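Long-range contact in putative secreted endoglycosylceramidase (Rhodococcus hoagii, PDB 6JYZ), which probably hydrolyses, as an endogalactosylceramidase of glycoside hydrolase family 5, the bond joining galactose-linked glycans to ceramide: residues A158-T166 with P177-A185. Sequence-based numbering, arbitrary orientation.
Sequences ATLTGGWTT and PAVARAFQA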
ATOM      1  N   ALA A 158     -19.653 -13.914   2.252  1.00 10.12           N
ATOM      2  CA  ALA A 158     -18.892 -13.756   3.489  1.00 10.85           C
ATOM      3  C   ALA A 158     -19.381 -12.561   4.302  1.00 10.84           C
ATOM      4  O   ALA A 158     -18.718 -12.269   5.328  1.00 11.80           O
ATOM      5  CB  ALA A 158     -17.413 -13.630   3.206  1.00 12.27           C
ATOM      6  N   THR A 159     -20.413 -11.856   3.882  1.00  9.98           N
ATOM      7  CA  THR A 159     -20.833 -10.585   4.462  1.00 10.57           C
ATOM      8  C   THR A 159     -22.065 -10.823   5.353  1.00 10.43           C
ATOM      9  O   THR A 159     -23.146 -11.157   4.851  1.00 11.87           O
ATOM     10  CB  THR A 159     -21.184  -9.623   3.352  1.00 10.04           C
ATOM     11  OG1 THR A 159     -19.977  -9.376   2.591  1.00 10.48           O
ATOM     12  CG2 THR A 159     -21.633  -8.272   3.907  1.00 11.36           C
ATOM     13  N   LEU A 160     -21.860 -10.730   6.656  1.00 10.32           N
ATOM     14  CA  LEU A 160     -22.825 -11.138   7.685  1.00 11.19           C
ATOM     15  C   LEU A 160     -23.148  -9.907   8.547  1.00 11.03           C
ATOM     16  O   LEU A 160     -22.506  -9.653   9.557  1.00 12.62           O
ATOM     17  CB  LEU A 160     -22.253 -12.292   8.503  1.00 11.89           C
ATOM     18  CG  LEU A 160     -21.856 -13.530   7.671  1.00 12.89           C
ATOM     19  CD1 LEU A 160     -21.169 -14.539   8.579  1.00 14.50           C
ATOM     20  CD2 LEU A 160     -23.078 -14.124   6.943  1.00 16.58           C
ATOM     21  N   THR A 161     -24.132  -9.153   8.137  1.00 11.05           N
ATOM     22  CA  THR A 161     -24.401  -7.839   8.727  1.00 11.70           C
ATOM     23  C   THR A 161     -25.453  -7.897   9.830  1.00 12.21           C
ATOM     24  O   THR A 161     -25.724  -6.857  10.424  1.00 11.89           O
ATOM     25  CB  THR A 161     -24.863  -6.825   7.709  1.00 11.10           C
ATOM     26  OG1 THR A 161     -26.143  -7.291   7.246  1.00 13.88           O
ATOM     27  CG2 THR A 161     -23.853  -6.594   6.586  1.00 13.50           C
ATOM     28  N   GLY A 162     -26.045  -9.057  10.072  1.00 11.88           N
ATOM     29  CA  GLY A 162     -27.111  -9.161  11.101  1.00 12.59           C
ATOM     30  C   GLY A 162     -28.367  -8.351  10.745  1.00 11.71           C
ATOM     31  O   GLY A 162     -29.173  -8.123  11.670  1.00 12.62           O
ATOM     32  N   GLY A 163     -28.510  -7.874   9.521  1.00 12.08           N
ATOM     33  CA  GLY A 163     -29.601  -6.992   9.162  1.00 12.02           C
ATOM     34  C   GLY A 163     -29.364  -5.563   9.607  1.00 11.69           C
ATOM     35  O   GLY A 163     -30.240  -4.741   9.379  1.00 13.76           O
ATOM     36  N   TRP A 164     -28.225  -5.224  10.216  1.00 11.38           N
ATOM     37  CA  TRP A 164     -28.045  -3.877  10.756  1.00 11.42           C
ATOM     38  C   TRP A 164     -27.982  -2.841   9.642  1.00 11.53           C
ATOM     39  O   TRP A 164     -27.555  -3.147   8.506  1.00 11.62           O
ATOM     40  CB  TRP A 164     -26.750  -3.868  11.581  1.00 11.83           C
ATOM     41  CG  TRP A 164     -26.786  -4.636  12.866  1.00 11.61           C
ATOM     42  CD1 TRP A 164     -27.659  -5.619  13.206  1.00 12.33           C
ATOM     43  CD2 TRP A 164     -25.885  -4.525  13.944  1.00 11.24           C
ATOM     44  NE1 TRP A 164     -27.358  -6.083  14.466  1.00 13.69           N
ATOM     45  CE2 TRP A 164     -26.259  -5.442  14.949  1.00 12.03           C
ATOM     46  CE3 TRP A 164     -24.765  -3.723  14.194  1.00 12.29           C
ATOM     47  CZ2 TRP A 164     -25.589  -5.557  16.175  1.00 13.84           C
ATOM     48  CZ3 TRP A 164     -24.099  -3.796  15.399  1.00 13.69           C
ATOM     49  CH2 TRP A 164     -24.515  -4.711  16.385  1.00 14.66           C
ATOM     50  N   THR A 165     -28.350  -1.608   9.939  1.00 10.88           N
ATOM     51  CA  THR A 165     -28.435  -0.612   8.889  1.00 11.15           C
ATOM     52  C   THR A 165     -27.080  -0.361   8.221  1.00 10.78           C
ATOM     53  O   THR A 165     -26.036  -0.313   8.881  1.00 10.17           O
ATOM     54  CB  THR A 165     -29.014   0.699   9.446  1.00 10.62           C
ATOM     55  OG1 THR A 165     -29.059   1.636   8.361  1.00 12.19           O
ATOM     56  CG2 THR A 165     -28.229   1.320  10.545  1.00 11.43           C
ATOM     57  N   THR A 166     -27.169  -0.226   6.912  1.00 11.17           N
ATOM     58  CA  THR A 166     -26.027   0.127   6.060  1.00 10.28           C
ATOM     59  C   THR A 166     -25.767   1.617   6.024  1.00 11.41           C
ATOM     60  O   THR A 166     -24.791   2.075   5.393  1.00 12.07           O
ATOM     61  CB  THR A 166     -26.259  -0.369   4.630  1.00 11.05           C
ATOM     62  OG1 THR A 166     -27.439   0.280   4.132  1.00 12.94           O
ATOM     63  CG2 THR A 166     -26.426  -1.863   4.609  1.00 12.53           C
ATOM     64  N   PRO A 177     -23.307   0.656  11.110  1.00  9.83           N
ATOM     65  CA  PRO A 177     -23.533  -0.571  11.893  1.00 10.36           C
ATOM     66  C   PRO A 177     -23.308  -1.830  11.049  1.00 10.00           C
ATOM     67  O   PRO A 177     -22.719  -2.752  11.570  1.00 10.04           O
ATOM     68  CB  PRO A 177     -24.998  -0.383  12.389  1.00 10.78           C
ATOM     69  CG  PRO A 177     -25.089   1.175  12.532  1.00 11.29           C
ATOM     70  CD  PRO A 177     -24.393   1.667  11.249  1.00 10.76           C
ATOM     71  N   ALA A 178     -23.760  -1.857   9.787  1.00  9.95           N
ATOM     72  CA  ALA A 178     -23.597  -3.080   9.009  1.00 10.22           C
ATOM     73  C   ALA A 178     -22.128  -3.427   8.791  1.00  9.81           C
ATOM     74  O   ALA A 178     -21.757  -4.603   8.864  1.00 10.18           O
ATOM     75  CB  ALA A 178     -24.272  -2.908   7.660  1.00 10.41           C
ATOM     76  N   VAL A 179     -21.308  -2.400   8.508  1.00  9.49           N
ATOM     77  CA  VAL A 179     -19.888  -2.674   8.241  1.00  9.39           C
ATOM     78  C   VAL A 179     -19.243  -3.152   9.509  1.00  9.17           C
ATOM     79  O   VAL A 179     -18.475  -4.130   9.488  1.00  9.43           O
ATOM     80  CB  VAL A 179     -19.211  -1.385   7.741  1.00 10.13           C
ATOM     81  CG1 VAL A 179     -17.677  -1.509   7.662  1.00 11.18           C
ATOM     82  CG2 VAL A 179     -19.775  -1.009   6.363  1.00 12.15           C
ATOM     83  N   ALA A 180     -19.525  -2.502  10.642  1.00  9.41           N
ATOM     84  CA  ALA A 180     -18.941  -2.925  11.897  1.00  9.47           C
ATOM     85  C   ALA A 180     -19.347  -4.354  12.261  1.00  9.18           C
ATOM     86  O   ALA A 180     -18.527  -5.162  12.739  1.00  9.53           O
ATOM     87  CB  ALA A 180     -19.313  -1.939  13.011  1.00 11.38           C
ATOM     88  N   ARG A 181     -20.615  -4.692  12.050  1.00  9.62           N
ATOM     89  CA  ARG A 181     -21.107  -6.008  12.390  1.00 10.00           C
ATOM     90  C   ARG A 181     -20.451  -7.057  11.474  1.00  9.20           C
ATOM     91  O   ARG A 181     -20.113  -8.123  11.939  1.00  9.84           O
ATOM     92  CB  ARG A 181     -22.647  -6.023  12.220  1.00 10.87           C
ATOM     93  CG  ARG A 181     -23.283  -7.368  12.573  1.00 11.91           C
ATOM     94  CD  ARG A 181     -23.163  -7.706  14.028  1.00 13.76           C
ATOM     95  NE  ARG A 181     -23.533  -9.090  14.400  1.00 14.64           N
ATOM     96  CZ  ARG A 181     -22.686 -10.043  14.466  1.00 15.70           C
ATOM     97  NH1 ARG A 181     -21.437  -9.910  14.005  1.00 16.36           N
ATOM     98  NH2 ARG A 181     -23.024 -11.198  15.011  1.00 18.41           N
ATOM     99  N   ALA A 182     -20.317  -6.760  10.173  1.00  9.40           N
ATOM    100  CA  ALA A 182     -19.694  -7.715   9.239  1.00  9.77           C
ATOM    101  C   ALA A 182     -18.251  -7.947   9.630  1.00  8.53           C
ATOM    102  O   ALA A 182     -17.756  -9.080   9.580  1.00 10.22           O
ATOM    103  CB  ALA A 182     -19.773  -7.229   7.818  1.00 10.67           C
ATOM    104  N   PHE A 183     -17.514  -6.894  10.026  1.00  8.53           N
ATOM    105  CA  PHE A 183     -16.158  -7.107  10.497  1.00  8.50           C
ATOM    106  C   PHE A 183     -16.138  -7.939  11.759  1.00  8.26           C
ATOM    107  O   PHE A 183     -15.259  -8.808  11.931  1.00  9.01           O
ATOM    108  CB  PHE A 183     -15.428  -5.764  10.802  1.00  8.71           C
ATOM    109  CG  PHE A 183     -14.577  -5.320   9.634  1.00  8.76           C
ATOM    110  CD1 PHE A 183     -13.331  -5.902   9.489  1.00 10.62           C
ATOM    111  CD2 PHE A 183     -15.000  -4.336   8.753  1.00 10.96           C
ATOM    112  CE1 PHE A 183     -12.513  -5.468   8.398  1.00 11.53           C
ATOM    113  CE2 PHE A 183     -14.194  -3.941   7.694  1.00 12.72           C
ATOM    114  CZ  PHE A 183     -12.999  -4.518   7.547  1.00 12.27           C
ATOM    115  N   GLN A 184     -17.066  -7.696  12.712  1.00  8.88           N
ATOM    116  CA  GLN A 184     -17.030  -8.454  13.946  1.00  8.88           C
ATOM    117  C   GLN A 184     -17.332  -9.932  13.655  1.00 10.06           C
ATOM    118  O   GLN A 184     -16.729 -10.821  14.265  1.00  9.55           O
ATOM    119  CB  GLN A 184     -17.975  -7.888  15.008  1.00  9.25           C
ATOM    120  CG  GLN A 184     -17.704  -8.513  16.384  1.00  9.57           C
ATOM    121  CD  GLN A 184     -16.272  -8.249  16.811  1.00  9.78           C
ATOM    122  OE1 GLN A 184     -15.745  -7.131  16.622  1.00 10.30           O
ATOM    123  NE2 GLN A 184     -15.621  -9.232  17.424  1.00 10.69           N
ATOM    124  N   ALA A 185     -18.268 -10.203  12.709  1.00  9.00           N
ATOM    125  CA  ALA A 185     -18.535 -11.601  12.320  1.00  9.89           C
ATOM    126  C   ALA A 185     -17.278 -12.245  11.789  1.00  9.89           C
ATOM    127  O   ALA A 185     -16.972 -13.397  12.119  1.00 10.35           O
ATOM    128  CB  ALA A 185     -19.593 -11.599  11.265  1.00 11.35           C
TER
HETATM  129  O   HOH W   1     -19.165 -10.730   7.636  1.00 11.26           O
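One water joins the helix carbonyl of Ala182 to the loop: it donates to Ala182 O and to Ala158 O, the latter at 2.8 Å from the water oxygen, and accepts from Leu160 N, so three backbone groups grip it. At the start of the helix the link is direct, Ala178 N giving its hydrogen to Thr165 O at 2.9 Å. That bond is bent at the hydrogen, and the donor stands 36° out of the carbonyl plane. Ala178 lies in the first turn of helix 177-187, where no earlier helical carbonyl can serve its N-H, and the loop carbonyl fills that place. Next to this bond the Thr165 methyl CG2 packs alongside the proline ring, 3.7 Å from Pro177 CG. Pro177 CB also meets CE3 of Trp164 at 3.8 Å. With an alanine in place of Pro177 the ring atoms CG and CD are gone, and the Thr165 methyl would probably face a gap. Trp164 itself, at the end of a type I' turn that starts at Thr161, carries the aliphatic part of Arg181 over one indole face: Arg181 CD sits 3.9 Å from the centroid of the six-membered ring and 9° off its normal, a CH-pi contact. Arg181 reaches it with CG anti to the backbone N (chi1 -179°) and a bend at chi2, and its guanidinium plane is turned steeply against the indole; NH2 goes on to a salt bridge with Glu190. In a glycosyl hydrolase family 5 domain, built on a beta/alpha barrel, this contact folds part of the long excursion after strand 119-124 back onto the helix that follows it. Further along, Thr161 lays CG2 against Ala178 CB at 3.9 Å, and Leu160 O receives a CA-H...O contact from Ala182 CA. Leu160 CB rests on the Ala185 methyl, its side chain also touching Val193 of helix 193-206.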